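Local coordinates for cadherin-23 (Mus musculus, PDB 5UZ8), which probably mediates calcium-dependent adhesion in hearing mechanotransduction as a chain of extracellular cadherin repeats, three of which are present here, at residues A[36-42]-A[90-94]; A[14-18]-A[29-33]; A[265-270]-A[290-294]; A[232-238]-A[281-287]; A[177-181]-A[249-253]. All blocks are in the same frame, centred on the assembly; numbering follows the deposited sequence. Where two conformers were deposited one is given.

Contact 1. Residues A[36-42]-A[90-94]. With CA (calcium ion), chain H.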
# COMPACT_ATOMS: atom_id res chain seq x y z
N ASP A 36 -62.32 -8.66 -5.20
CA ASP A 36 -63.57 -8.44 -4.52
C ASP A 36 -64.62 -8.93 -5.49
O ASP A 36 -64.71 -8.39 -6.59
CB ASP A 36 -63.75 -6.96 -4.23
CG ASP A 36 -64.98 -6.67 -3.40
OD1 ASP A 36 -66.10 -7.04 -3.81
OD2 ASP A 36 -64.82 -6.05 -2.32
N PRO A 37 -65.39 -9.96 -5.12
CA PRO A 37 -66.39 -10.49 -6.07
C PRO A 37 -67.54 -9.52 -6.48
O PRO A 37 -68.10 -9.67 -7.58
CB PRO A 37 -66.92 -11.76 -5.37
CG PRO A 37 -66.60 -11.57 -3.93
CD PRO A 37 -65.35 -10.74 -3.85
N ASP A 38 -67.83 -8.51 -5.65
CA ASP A 38 -69.04 -7.67 -5.79
C ASP A 38 -69.09 -6.80 -7.04
O ASP A 38 -68.08 -6.62 -7.71
CB ASP A 38 -69.20 -6.77 -4.55
CG ASP A 38 -69.22 -7.54 -3.24
OD1 ASP A 38 -69.69 -8.70 -3.24
OD2 ASP A 38 -68.74 -7.00 -2.21
N LYS A 39 -70.27 -6.27 -7.33
CA LYS A 39 -70.52 -5.49 -8.55
C LYS A 39 -70.22 -4.00 -8.35
O LYS A 39 -70.47 -3.45 -7.26
CB LYS A 39 -71.99 -5.67 -9.00
CG LYS A 39 -73.02 -4.89 -8.19
CD LYS A 39 -74.44 -5.36 -8.45
CE LYS A 39 -75.44 -4.63 -7.56
NZ LYS A 39 -76.81 -5.18 -7.70
N GLY A 40 -69.71 -3.35 -9.40
CA GLY A 40 -69.57 -1.89 -9.46
C GLY A 40 -68.65 -1.30 -8.40
O GLY A 40 -67.57 -1.85 -8.13
N LEU A 41 -69.08 -0.19 -7.80
CA LEU A 41 -68.31 0.48 -6.73
C LEU A 41 -68.07 -0.43 -5.52
O LEU A 41 -67.03 -0.32 -4.86
CB LEU A 41 -69.02 1.77 -6.28
CG LEU A 41 -69.08 2.94 -7.26
CD1 LEU A 41 -69.96 4.06 -6.70
CD2 LEU A 41 -67.69 3.45 -7.60
N ASN A 42 -69.01 -1.35 -5.26
CA ASN A 42 -68.84 -2.34 -4.18
C ASN A 42 -67.69 -3.34 -4.43
O ASN A 42 -67.16 -3.91 -3.48
CB ASN A 42 -70.14 -3.12 -3.94
CG ASN A 42 -71.26 -2.24 -3.41
OD1 ASN A 42 -71.11 -1.58 -2.38
ND2 ASN A 42 -72.38 -2.24 -4.11
N ASP A 90 -62.55 -1.47 -1.24
CA ASP A 90 -63.57 -1.34 -2.26
C ASP A 90 -64.10 0.07 -2.15
O ASP A 90 -63.73 0.80 -1.23
CB ASP A 90 -64.68 -2.41 -2.18
CG ASP A 90 -65.55 -2.32 -0.92
OD1 ASP A 90 -65.77 -1.22 -0.35
OD2 ASP A 90 -66.05 -3.38 -0.49
N ASN A 91 -64.96 0.45 -3.07
CA ASN A 91 -65.47 1.82 -3.07
C ASN A 91 -66.94 1.86 -2.68
O ASN A 91 -67.66 2.75 -3.08
CB ASN A 91 -65.19 2.47 -4.43
CG ASN A 91 -63.75 2.92 -4.56
OD1 ASN A 91 -63.45 4.11 -4.43
ND2 ASN A 91 -62.83 1.97 -4.79
N GLY A 92 -67.35 0.90 -1.85
CA GLY A 92 -68.73 0.81 -1.37
C GLY A 92 -69.04 1.85 -0.31
O GLY A 92 -68.17 2.61 0.12
N SER A 93 -70.30 1.83 0.12
CA SER A 93 -70.92 2.97 0.80
C SER A 93 -70.36 3.25 2.19
O SER A 93 -69.95 4.38 2.46
CB SER A 93 -72.43 2.79 0.83
OG SER A 93 -72.89 2.69 -0.50
N PRO A 94 -70.37 2.24 3.09
CA PRO A 94 -69.21 2.17 3.99
C PRO A 94 -68.21 1.26 3.29
O PRO A 94 -68.56 0.12 2.98
CB PRO A 94 -69.79 1.53 5.26
CG PRO A 94 -70.96 0.73 4.79
CD PRO A 94 -71.43 1.29 3.48
CA CA H . -66.91 -5.41 -1.61
O HOH W 1 -68.85 -4.48 -0.53

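Contact 2. Residues A[14-18]-A[29-33]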
# COMPACT_ATOMS: atom_id res chain seq x y z
N TYR A 14 -48.28 -12.39 4.28
CA TYR A 14 -47.53 -11.20 3.91
C TYR A 14 -46.88 -11.44 2.55
O TYR A 14 -46.75 -12.60 2.13
CB TYR A 14 -46.43 -10.87 4.95
CG TYR A 14 -45.43 -11.98 5.15
CD1 TYR A 14 -44.36 -12.14 4.26
CD2 TYR A 14 -45.51 -12.86 6.23
CE1 TYR A 14 -43.44 -13.18 4.43
CE2 TYR A 14 -44.57 -13.88 6.40
CZ TYR A 14 -43.55 -14.02 5.48
OH TYR A 14 -42.61 -15.03 5.60
N TYR A 15 -46.47 -10.37 1.88
CA TYR A 15 -45.69 -10.46 0.65
C TYR A 15 -44.22 -10.16 0.87
O TYR A 15 -43.86 -9.36 1.73
CB TYR A 15 -46.20 -9.48 -0.39
CG TYR A 15 -47.60 -9.70 -0.89
CD1 TYR A 15 -47.88 -10.68 -1.84
CD2 TYR A 15 -48.65 -8.87 -0.48
CE1 TYR A 15 -49.17 -10.85 -2.34
CE2 TYR A 15 -49.93 -9.04 -0.97
CZ TYR A 15 -50.20 -10.02 -1.89
OH TYR A 15 -51.48 -10.18 -2.39
N THR A 16 -43.36 -10.80 0.09
CA THR A 16 -41.96 -10.45 0.11
C THR A 16 -41.34 -10.58 -1.28
O THR A 16 -41.80 -11.37 -2.12
CB THR A 16 -41.19 -11.26 1.16
OG1 THR A 16 -39.86 -10.73 1.32
CG2 THR A 16 -41.10 -12.76 0.74
N GLU A 17 -40.30 -9.78 -1.53
CA GLU A 17 -39.57 -9.83 -2.77
C GLU A 17 -38.16 -9.29 -2.47
O GLU A 17 -37.99 -8.42 -1.61
CB GLU A 17 -40.31 -8.95 -3.78
CG GLU A 17 -40.30 -9.33 -5.23
CD GLU A 17 -40.89 -10.69 -5.55
OE1 GLU A 17 -42.14 -10.89 -5.53
OE2 GLU A 17 -40.10 -11.55 -5.90
N ARG A 18 -37.17 -9.82 -3.17
CA ARG A 18 -35.83 -9.25 -3.18
C ARG A 18 -35.72 -8.09 -4.16
O ARG A 18 -36.32 -8.12 -5.25
CB ARG A 18 -34.82 -10.33 -3.54
CG ARG A 18 -34.67 -11.37 -2.46
CD ARG A 18 -34.17 -12.69 -3.02
NE ARG A 18 -32.79 -12.61 -3.49
CZ ARG A 18 -31.70 -12.60 -2.71
NH1 ARG A 18 -31.80 -12.62 -1.38
NH2 ARG A 18 -30.49 -12.55 -3.27
N LEU A 29 -40.92 -3.20 -8.27
CA LEU A 29 -40.34 -3.87 -7.12
C LEU A 29 -41.16 -5.09 -6.71
O LEU A 29 -40.59 -6.10 -6.32
CB LEU A 29 -40.23 -2.91 -5.97
CG LEU A 29 -39.44 -1.64 -6.24
CD1 LEU A 29 -39.40 -0.84 -4.94
CD2 LEU A 29 -38.05 -1.93 -6.76
N ILE A 30 -42.48 -4.97 -6.76
CA ILE A 30 -43.37 -6.07 -6.43
C ILE A 30 -44.72 -5.72 -7.00
O ILE A 30 -45.04 -4.56 -7.14
CB ILE A 30 -43.45 -6.31 -4.91
CG1 ILE A 30 -44.18 -7.62 -4.59
CG2 ILE A 30 -44.06 -5.11 -4.14
CD1 ILE A 30 -44.01 -8.01 -3.12
N ALA A 31 -45.50 -6.73 -7.36
CA ALA A 31 -46.87 -6.51 -7.77
C ALA A 31 -47.78 -7.40 -6.97
O ALA A 31 -47.56 -8.61 -6.94
CB ALA A 31 -47.03 -6.79 -9.24
N VAL A 32 -48.74 -6.79 -6.31
CA VAL A 32 -49.72 -7.51 -5.49
C VAL A 32 -51.10 -7.27 -6.07
O VAL A 32 -51.30 -6.36 -6.87
CB VAL A 32 -49.66 -7.10 -4.02
CG1 VAL A 32 -48.25 -7.23 -3.48
CG2 VAL A 32 -50.18 -5.69 -3.81
N ALA A 33 -52.07 -8.08 -5.64
CA ALA A 33 -53.41 -7.98 -6.14
C ALA A 33 -54.38 -8.49 -5.10
O ALA A 33 -54.09 -9.45 -4.39
CB ALA A 33 -53.58 -8.78 -7.43
O HOH W 2 -38.23 -7.03 -7.07

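Contact 3. Residues A[265-270]-A[290-294]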
# COMPACT_ATOMS: atom_id res chain seq x y z
N PRO A 265 57.93 0.58 8.51
CA PRO A 265 59.33 1.01 8.65
C PRO A 265 59.74 2.34 8.00
O PRO A 265 60.83 2.83 8.27
CB PRO A 265 60.12 -0.15 8.02
CG PRO A 265 59.12 -0.86 7.18
CD PRO A 265 57.88 -0.80 8.00
N GLY A 266 58.90 2.94 7.19
CA GLY A 266 59.23 4.26 6.70
C GLY A 266 58.35 5.38 7.18
O GLY A 266 58.46 6.50 6.68
N MET A 267 57.44 5.12 8.11
CA MET A 267 56.53 6.18 8.43
C MET A 267 57.31 7.44 8.83
O MET A 267 57.04 8.49 8.26
CB MET A 267 55.47 5.77 9.43
CG MET A 267 55.98 5.45 10.80
SD MET A 267 54.67 4.57 11.64
CE MET A 267 53.60 5.93 12.10
N GLU A 268 58.34 7.32 9.68
CA GLU A 268 59.09 8.49 10.21
C GLU A 268 59.71 9.46 9.17
O GLU A 268 59.94 10.63 9.47
CB GLU A 268 60.16 8.03 11.22
CG GLU A 268 61.40 7.28 10.65
CD GLU A 268 61.09 5.96 9.92
OE1 GLU A 268 60.19 5.19 10.37
OE2 GLU A 268 61.76 5.69 8.85
N ALA A 269 60.00 8.97 7.96
CA ALA A 269 60.57 9.80 6.90
C ALA A 269 59.52 10.51 6.02
O ALA A 269 59.89 11.34 5.19
CB ALA A 269 61.50 8.99 6.03
N PHE A 270 58.25 10.16 6.18
CA PHE A 270 57.18 10.75 5.38
C PHE A 270 55.99 11.13 6.25
O PHE A 270 55.89 10.72 7.40
CB PHE A 270 56.70 9.72 4.34
CG PHE A 270 57.78 9.29 3.38
CD1 PHE A 270 58.64 8.26 3.71
CD2 PHE A 270 57.95 9.94 2.17
CE1 PHE A 270 59.65 7.89 2.85
CE2 PHE A 270 58.95 9.55 1.28
CZ PHE A 270 59.80 8.53 1.62
N ARG A 290 65.32 3.30 0.28
CA ARG A 290 64.16 2.67 -0.36
C ARG A 290 63.14 2.35 0.73
O ARG A 290 63.50 1.82 1.78
CB ARG A 290 64.51 1.37 -1.05
CG ARG A 290 65.59 1.48 -2.12
CD ARG A 290 65.45 0.38 -3.21
NE ARG A 290 64.47 -0.66 -2.85
CZ ARG A 290 63.46 -1.10 -3.62
NH1 ARG A 290 63.27 -0.65 -4.88
NH2 ARG A 290 62.64 -2.04 -3.14
N PHE A 291 61.89 2.65 0.46
CA PHE A 291 60.85 2.51 1.46
C PHE A 291 59.71 1.71 0.83
O PHE A 291 59.41 1.92 -0.35
CB PHE A 291 60.33 3.87 1.85
CG PHE A 291 61.38 4.79 2.38
CD1 PHE A 291 62.10 5.61 1.51
CD2 PHE A 291 61.69 4.82 3.72
CE1 PHE A 291 63.08 6.45 1.98
CE2 PHE A 291 62.65 5.70 4.20
CZ PHE A 291 63.36 6.49 3.32
N ASN A 292 59.14 0.78 1.60
CA ASN A 292 57.83 0.22 1.24
C ASN A 292 56.89 0.54 2.39
O ASN A 292 56.88 -0.08 3.42
CB ASN A 292 57.84 -1.26 0.86
CG ASN A 292 56.69 -1.63 -0.11
OD1 ASN A 292 55.95 -0.77 -0.57
ND2 ASN A 292 56.56 -2.90 -0.41
N LEU A 293 56.14 1.61 2.17
CA LEU A 293 55.24 2.19 3.17
C LEU A 293 53.90 1.51 3.08
O LEU A 293 53.52 0.98 2.00
CB LEU A 293 55.04 3.67 2.91
CG LEU A 293 56.31 4.52 2.82
CD1 LEU A 293 56.02 5.98 2.45
CD2 LEU A 293 57.04 4.43 4.13
N THR A 294 53.20 1.48 4.21
CA THR A 294 51.83 1.02 4.22
C THR A 294 50.93 2.22 4.40
O THR A 294 51.10 2.97 5.38
CB THR A 294 51.60 0.02 5.36
OG1 THR A 294 52.39 -1.13 5.12
CG2 THR A 294 50.15 -0.40 5.38

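Contact 4. Residues A[232-238]-A[281-287]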
# COMPACT_ATOMS: atom_id res chain seq x y z
N VAL A 232 61.43 9.87 -5.65
CA VAL A 232 61.71 11.19 -5.13
C VAL A 232 63.18 11.47 -5.44
O VAL A 232 64.03 10.60 -5.24
CB VAL A 232 61.45 11.18 -3.59
CG1 VAL A 232 61.70 12.53 -2.97
CG2 VAL A 232 60.01 10.77 -3.33
N TYR A 233 63.49 12.69 -5.86
CA TYR A 233 64.90 13.08 -6.01
C TYR A 233 65.61 13.11 -4.65
O TYR A 233 65.01 13.48 -3.65
CB TYR A 233 65.05 14.44 -6.71
CG TYR A 233 64.76 14.36 -8.19
CD1 TYR A 233 65.67 13.75 -9.07
CD2 TYR A 233 63.57 14.86 -8.72
CE1 TYR A 233 65.39 13.65 -10.43
CE2 TYR A 233 63.30 14.78 -10.08
CZ TYR A 233 64.20 14.16 -10.92
OH TYR A 233 63.92 14.09 -12.27
N GLU A 234 66.86 12.67 -4.63
CA GLU A 234 67.75 12.85 -3.48
C GLU A 234 67.81 14.33 -3.08
O GLU A 234 67.66 15.20 -3.94
CB GLU A 234 69.17 12.35 -3.81
CG GLU A 234 69.83 13.07 -4.99
CD GLU A 234 71.23 12.56 -5.34
OE1 GLU A 234 71.79 13.06 -6.35
OE2 GLU A 234 71.75 11.64 -4.66
N ASN A 235 68.03 14.61 -1.79
CA ASN A 235 68.36 15.95 -1.28
C ASN A 235 67.31 17.03 -1.51
O ASN A 235 67.65 18.23 -1.59
CB ASN A 235 69.70 16.47 -1.87
CG ASN A 235 70.85 15.58 -1.55
OD1 ASN A 235 70.98 15.13 -0.43
ND2 ASN A 235 71.72 15.33 -2.53
N GLU A 236 66.04 16.62 -1.62
CA GLU A 236 64.94 17.57 -1.67
C GLU A 236 64.55 17.93 -0.24
O GLU A 236 64.69 17.11 0.66
CB GLU A 236 63.75 16.98 -2.42
CG GLU A 236 63.96 16.81 -3.91
CD GLU A 236 64.18 18.14 -4.61
OE1 GLU A 236 65.23 18.35 -5.25
OE2 GLU A 236 63.29 19.00 -4.51
N PRO A 237 64.06 19.15 -0.03
CA PRO A 237 63.69 19.58 1.33
C PRO A 237 62.54 18.78 1.93
O PRO A 237 61.73 18.21 1.18
CB PRO A 237 63.27 21.03 1.15
CG PRO A 237 62.90 21.13 -0.28
CD PRO A 237 63.83 20.22 -1.02
N ALA A 238 62.42 18.79 3.26
CA ALA A 238 61.20 18.32 3.91
C ALA A 238 60.02 19.08 3.31
O ALA A 238 60.15 20.24 2.88
CB ALA A 238 61.26 18.56 5.42
N THR A 281 57.57 14.31 2.10
CA THR A 281 58.77 13.86 2.82
C THR A 281 58.84 14.63 4.13
O THR A 281 58.32 15.75 4.21
CB THR A 281 60.05 14.14 2.02
OG1 THR A 281 60.15 15.56 1.74
CG2 THR A 281 60.04 13.34 0.70
N GLN A 282 59.44 14.02 5.16
CA GLN A 282 59.72 14.72 6.44
C GLN A 282 61.18 15.19 6.51
O GLN A 282 61.57 15.90 7.44
CB GLN A 282 59.40 13.83 7.67
CG GLN A 282 57.93 13.62 8.00
CD GLN A 282 57.70 13.06 9.42
OE1 GLN A 282 58.28 13.55 10.39
NE2 GLN A 282 56.84 12.04 9.53
N ARG A 283 61.99 14.79 5.53
CA ARG A 283 63.41 15.11 5.51
C ARG A 283 63.98 14.87 4.12
O ARG A 283 63.36 14.15 3.32
CB ARG A 283 64.16 14.22 6.51
CG ARG A 283 64.07 12.71 6.24
CD ARG A 283 64.98 11.97 7.21
NE ARG A 283 64.88 10.52 7.10
CZ ARG A 283 65.48 9.78 6.16
NH1 ARG A 283 66.21 10.33 5.19
NH2 ARG A 283 65.31 8.46 6.18
N PRO A 284 65.17 15.42 3.84
CA PRO A 284 65.87 14.97 2.63
C PRO A 284 66.17 13.47 2.67
O PRO A 284 66.40 12.91 3.75
CB PRO A 284 67.18 15.76 2.64
CG PRO A 284 67.24 16.47 3.96
CD PRO A 284 65.87 16.53 4.52
N LEU A 285 66.13 12.85 1.49
CA LEU A 285 66.47 11.45 1.36
C LEU A 285 67.77 11.34 0.60
O LEU A 285 68.05 12.18 -0.28
CB LEU A 285 65.37 10.72 0.59
CG LEU A 285 63.93 10.99 1.06
CD1 LEU A 285 62.93 10.26 0.17
CD2 LEU A 285 63.77 10.57 2.49
N GLN A 286 68.55 10.32 0.94
CA GLN A 286 69.77 10.00 0.22
C GLN A 286 69.52 8.84 -0.76
O GLN A 286 68.58 8.05 -0.60
CB GLN A 286 70.92 9.70 1.18
CG GLN A 286 71.40 10.96 1.93
CD GLN A 286 72.65 10.75 2.76
OE1 GLN A 286 73.31 9.70 2.68
NE2 GLN A 286 73.02 11.78 3.53
N SER A 287 70.37 8.77 -1.78
CA SER A 287 70.06 7.96 -2.96
C SER A 287 69.96 6.47 -2.69
O SER A 287 69.38 5.78 -3.48
CB SER A 287 71.11 8.17 -4.08
OG SER A 287 72.42 7.83 -3.64
O HOH W 3 64.91 14.02 -0.88
O HOH W 4 72.29 10.94 -2.14
O HOH W 5 62.90 15.02 0.82

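Contact 5. Residues A[177-181]-A[249-253]. With CA (calcium ion), chain E; CA (calcium ion), chain G; CA (calcium ion), chain F; GSH (glutathione), chain L.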
# COMPACT_ATOMS: atom_id res chain seq x y z
N LEU A 177 18.52 -6.74 1.93
CA LEU A 177 18.66 -5.44 1.34
C LEU A 177 20.13 -5.05 1.32
O LEU A 177 20.96 -5.63 2.00
CB LEU A 177 17.83 -4.42 2.14
CG LEU A 177 16.34 -4.80 2.25
CD1 LEU A 177 15.54 -3.70 2.93
CD2 LEU A 177 15.69 -5.17 0.91
N ASP A 178 20.43 -4.05 0.49
CA ASP A 178 21.75 -3.46 0.36
C ASP A 178 21.57 -2.04 -0.07
O ASP A 178 21.26 -1.75 -1.23
CB ASP A 178 22.59 -4.27 -0.64
CG ASP A 178 24.01 -3.75 -0.80
OD1 ASP A 178 24.39 -2.76 -0.11
OD2 ASP A 178 24.74 -4.32 -1.64
N ARG A 179 21.79 -1.11 0.87
CA ARG A 179 21.67 0.31 0.51
C ARG A 179 22.52 0.72 -0.70
O ARG A 179 22.14 1.60 -1.50
CB ARG A 179 22.03 1.20 1.68
CG ARG A 179 21.55 2.64 1.46
CD ARG A 179 22.32 3.59 2.35
NE ARG A 179 23.72 3.60 1.92
CZ ARG A 179 24.21 4.27 0.88
NH1 ARG A 179 23.47 5.15 0.19
NH2 ARG A 179 25.49 4.13 0.57
N GLU A 180 23.70 0.11 -0.80
CA GLU A 180 24.61 0.45 -1.85
C GLU A 180 24.12 0.03 -3.26
O GLU A 180 24.55 0.60 -4.26
CB GLU A 180 25.97 -0.19 -1.56
CG GLU A 180 26.82 0.52 -0.52
CD GLU A 180 26.33 0.38 0.90
OE1 GLU A 180 26.17 1.43 1.58
OE2 GLU A 180 26.08 -0.74 1.37
N LYS A 181 23.27 -0.99 -3.33
CA LYS A 181 22.64 -1.46 -4.57
C LYS A 181 21.41 -0.59 -4.87
O LYS A 181 21.24 -0.08 -5.96
CB LYS A 181 22.17 -2.93 -4.44
CG LYS A 181 23.24 -4.02 -4.60
CD LYS A 181 22.61 -5.42 -4.57
CE LYS A 181 23.62 -6.55 -4.34
NZ LYS A 181 24.09 -6.61 -2.93
N ASP A 249 35.07 4.41 -0.66
CA ASP A 249 34.25 3.74 0.34
C ASP A 249 32.81 3.94 -0.06
O ASP A 249 32.38 5.06 -0.28
CB ASP A 249 34.56 4.31 1.73
CG ASP A 249 33.83 3.61 2.86
OD1 ASP A 249 32.59 3.41 2.78
OD2 ASP A 249 34.48 3.30 3.88
N GLN A 250 32.08 2.83 -0.23
CA GLN A 250 30.75 2.84 -0.83
C GLN A 250 29.61 3.27 0.10
O GLN A 250 28.51 3.49 -0.35
CB GLN A 250 30.45 1.46 -1.40
CG GLN A 250 31.43 1.02 -2.51
CD GLN A 250 31.54 2.03 -3.61
OE1 GLN A 250 30.54 2.31 -4.28
NE2 GLN A 250 32.76 2.54 -3.86
N ASP A 251 29.89 3.37 1.39
CA ASP A 251 28.90 3.77 2.39
C ASP A 251 28.52 5.26 2.29
O ASP A 251 28.92 5.97 1.37
CB ASP A 251 29.40 3.41 3.80
CG ASP A 251 29.53 1.92 4.00
OD1 ASP A 251 28.57 1.19 3.65
OD2 ASP A 251 30.60 1.47 4.50
N GLU A 252 27.66 5.69 3.20
CA GLU A 252 27.10 7.02 3.20
C GLU A 252 27.63 7.86 4.37
O GLU A 252 27.82 7.36 5.48
CB GLU A 252 25.57 6.89 3.33
CG GLU A 252 24.80 8.20 3.18
CD GLU A 252 23.29 8.02 3.15
OE1 GLU A 252 22.74 6.94 3.44
OE2 GLU A 252 22.61 9.00 2.83
N GLY A 253 27.79 9.15 4.14
CA GLY A 253 28.07 10.10 5.23
C GLY A 253 29.38 9.76 5.95
O GLY A 253 30.37 9.40 5.31
CA CA E . 32.66 2.40 5.20
CA CA G . 25.50 -2.82 1.97
CA CA F . 26.37 0.57 3.79
N1 GSH L . 27.01 -9.25 -0.13
CA1 GSH L . 26.93 -8.46 1.09
C1 GSH L . 25.48 -8.25 1.44
O11 GSH L . 24.62 -8.69 0.65
O12 GSH L . 25.21 -7.62 2.50
CB1 GSH L . 27.64 -7.10 0.92
CG1 GSH L . 26.96 -6.22 -0.13
CD1 GSH L . 27.48 -4.80 -0.06
OE1 GSH L . 27.18 -4.06 0.87
N2 GSH L . 28.22 -4.41 -1.09
CA2 GSH L . 28.64 -3.04 -1.28
C2 GSH L . 28.20 -2.52 -2.63
O2 GSH L . 28.86 -1.65 -3.17
CB2 GSH L . 30.15 -2.94 -1.12
SG2 GSH L . 30.57 -3.38 0.58
N3 GSH L . 27.06 -3.02 -3.12
CA3 GSH L . 26.46 -2.56 -4.36
C3 GSH L . 26.39 -3.66 -5.41
O31 GSH L . 25.98 -3.32 -6.55
O32 GSH L . 26.70 -4.84 -5.11
O HOH W 6 24.33 -4.96 2.20
O HOH W 7 20.96 6.60 0.93
O HOH W 8 26.66 6.28 -1.20

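Contact 1. Residues A[36-42]-A[90-94]
Asp36 and Asp90 reach the same calcium ion with different rotamers. With chi1 t, Asp36 chelates the metal unevenly, OD2 at 2.3 Å and OD1 at 2.9 Å from the ion, while its OD1 accepts a hydrogen bond from Asp38 N (2.9 Å) in an Asx turn. Asp90, with chi1 p, splits its carboxylate: OD2 lies 2.5 Å from the ion, and OD1 closes a second Asx turn on Gly92 N (3.0 Å) and also takes Arg96 N. Asp38 OD2, Asn42 O and a water join the shell. Asn3 O completes it, so this is the calcium site at the N-terminal end of a cadherin repeat, as around Asn110 and Asn217 later, with 36-42 supplying the Asp-X-Asp motif and Asp90 coming from the loop between strands 81-89 and 97-107. Asn42 binds the ion through its backbone O, and its side chain, chi1 m, places OD1 3.5 Å from Gly92 CA; a CB on Gly92 would clash with OD1. Leu41 (m, t) lays CD2 4.2 Å from Asn91 CB, beside the hydrogen bond from Asn91 N to Leu41 O (2.8 Å). The Asn91 amide turns away, its ND2 bonding to Leu44 O and Thr46 OG1.

Contact 2. Residues A[14-18]-A[29-33]
Tyr15 lays one face of its ring over Val32, whose CG1 sits 3.4 Å from the centroid of the Tyr15 ring and only 10° off its normal, a close CH-pi contact. The two residues belong to opposite sheets of the cadherin beta-sandwich: strand 15-20 pairs with 97-107, strand 28-35 with 66-70, so the contact spans the interior between an edge strand and an inner one. Segments 15-18 and 29-32 run at 151° to each other, near antiparallel, and approach to 7.2 Å between axes; no direct hydrogen bond links them. Side chains fill the gap instead. Tyr15, Glu17, Ile30 and Val32 direct their CA-to-CB bonds toward the other strand, whereas Thr16 and Ala31, between them, point away. Ile30 CD1 wedges between Tyr15 CB (3.8 Å) and Glu17 CB (3.9 Å), and the Tyr15 hydroxyl is held by Lys8 O. A classic beta bulge, in which Leu29 and Ile30 both face Val68, interrupts the regular strand here. It lies beside the solvated end of the contact, where Glu17 CG comes to 3.4 Å from Leu29 O and a water donates to both Arg18 O (2.9 Å) and Leu29 O (2.6 Å).

Contact 3. Residues A[265-270]-A[290-294]
Aromatic contacts dominate. Phe270 turns its ring edge onto the face of Phe291 in a T-shaped pair, centroids 4.9 Å apart and planes at 84°, with Phe270 CE1 3.6 Å from Phe291 CG. Leu293 approaches the same Phe270 ring over a face, its CD1 4.0 Å from the centroid, a CH-pi contact that leaves Phe270 between two side chains of one strand. Apolar packing extends the patch: Ala269 CB lies 3.9 Å from Phe291 CE2, and Gly266 CA rests 3.4 Å from Leu293 CD2, where a CB would collide with both Leu293 and Phe291. No hydrogen bond crosses between the segments; within the loop, Ala269 N to Gly266 O (3.2 Å) and Phe270 N to Met267 O (2.9 Å) wind the short 3-10 turn. Val313, Leu262 and Leu285 also touch Phe270. A loop following strand 259-263 thus folds over neighbouring strand 290-298 and buries Phe270, the first residue of strand 270-272, as expected where the chain crosses between the sheets of a cadherin beta-sandwich.

Contact 4. Residues A[232-238]-A[281-287]
Leaving strand 227-233, segment 232-238 runs beside segment 281-287, which leaves strand 278-281 as an irregular loop; one backbone hydrogen bond, Asn235 N to Leu285 O (2.9 Å), joins them directly. Asn235 adopts a left-handed conformation (phi 62°, psi 27°). CA-H...O contacts flank the bond, Glu234 CA to Leu285 O at 3.3 Å and Pro284 CA to Glu236 O at 3.1 Å. Water fills the remaining gap: one molecule accepts from both Glu236 N and Leu285 N (2.9 Å each). On the buried side, Val232 CG1 meets Leu285 CD1 and Thr281 CG2, each at 4.1 Å. Nearer solvent, Ala238 CB lies 3.4 Å from Gln282 O. Arg283 points away and pairs with Glu289. Glu234 OE2 accepts a hydrogen bond from a water (2.7 Å) that accepts from Ser287 N (2.9 Å); OE1 is bonded to Val318 N. By sequence, Glu234 corresponds to Glu21 and Glu127, which ligate calcium in the earlier repeats, so this is probably the membrane-proximal, linker-facing end of a cadherin repeat.

Contact 5. Residues A[177-181]-A[249-253]
A bound glutathione takes a place in the coordination shell of one linker calcium: glutathione OE1 lies 2.4 Å from the ion (chain G), alongside Asp178 OD1 at 2.4 Å and Glu180 OE2 at 2.2 Å. The peptide is held further by a hydrogen bond from its N3 to Asp178 OD2 (3.0 Å). Segments 177-181 and 249-253 come from successive cadherin repeats and carry the Asp-Arg-Glu and Asp-X-Asp motifs of the canonical calcium linker. No direct hydrogen bond joins them. Instead the middle ion (chain F) binds Glu180 OE1 (2.4 Å) and OE2 (2.8 Å) together with Asp251 OD1 (2.3 Å), and the other Asp251 oxygen, OD2, reaches the third ion (chain E, 2.4 Å), chelated also by Asp249. Asp215, Asn217, Asp218, Glu127 and Asp299 are among the further ligands. On the flank, Arg179 NH2 forms a salt bridge to Glu180 OE1 (3.0 Å), while Glu252 CB lies over the guanidinium face; Arg179 NH1 to Glu252 OE1 is a long charge pair (3.8 Å) with a water between. Glu180 OE1 and Asp251 OD1, just 3.2 Å apart, would repel without the metal, so the coupling of the two repeats should depend on calcium.

How the contacts relate
The five contacts sample a slender rod, contacts 1 and 4 lying near its two ends with centres 134 Å apart. Among them, contacts 1 and 5 hold calcium, 94 Å between centres; contact 1 holds its ion within one repeat plus its leading segment, whereas contact 5 bridges two repeats and borders the glutathione. Contact 2 lies 24 Å from contact 1, centre to centre, and its strand 28-35 runs into the calcium-binding loop 36-42. Contacts 3 and 4 share the last repeat, centres 12 Å apart, and meet through Gln282, whose N and NE2 lie 2.7 Å from Ala269 O and Phe270 O respectively, probable hydrogen bonds. Contact 5 stands about 16 Å from contact 3 by nearest atoms.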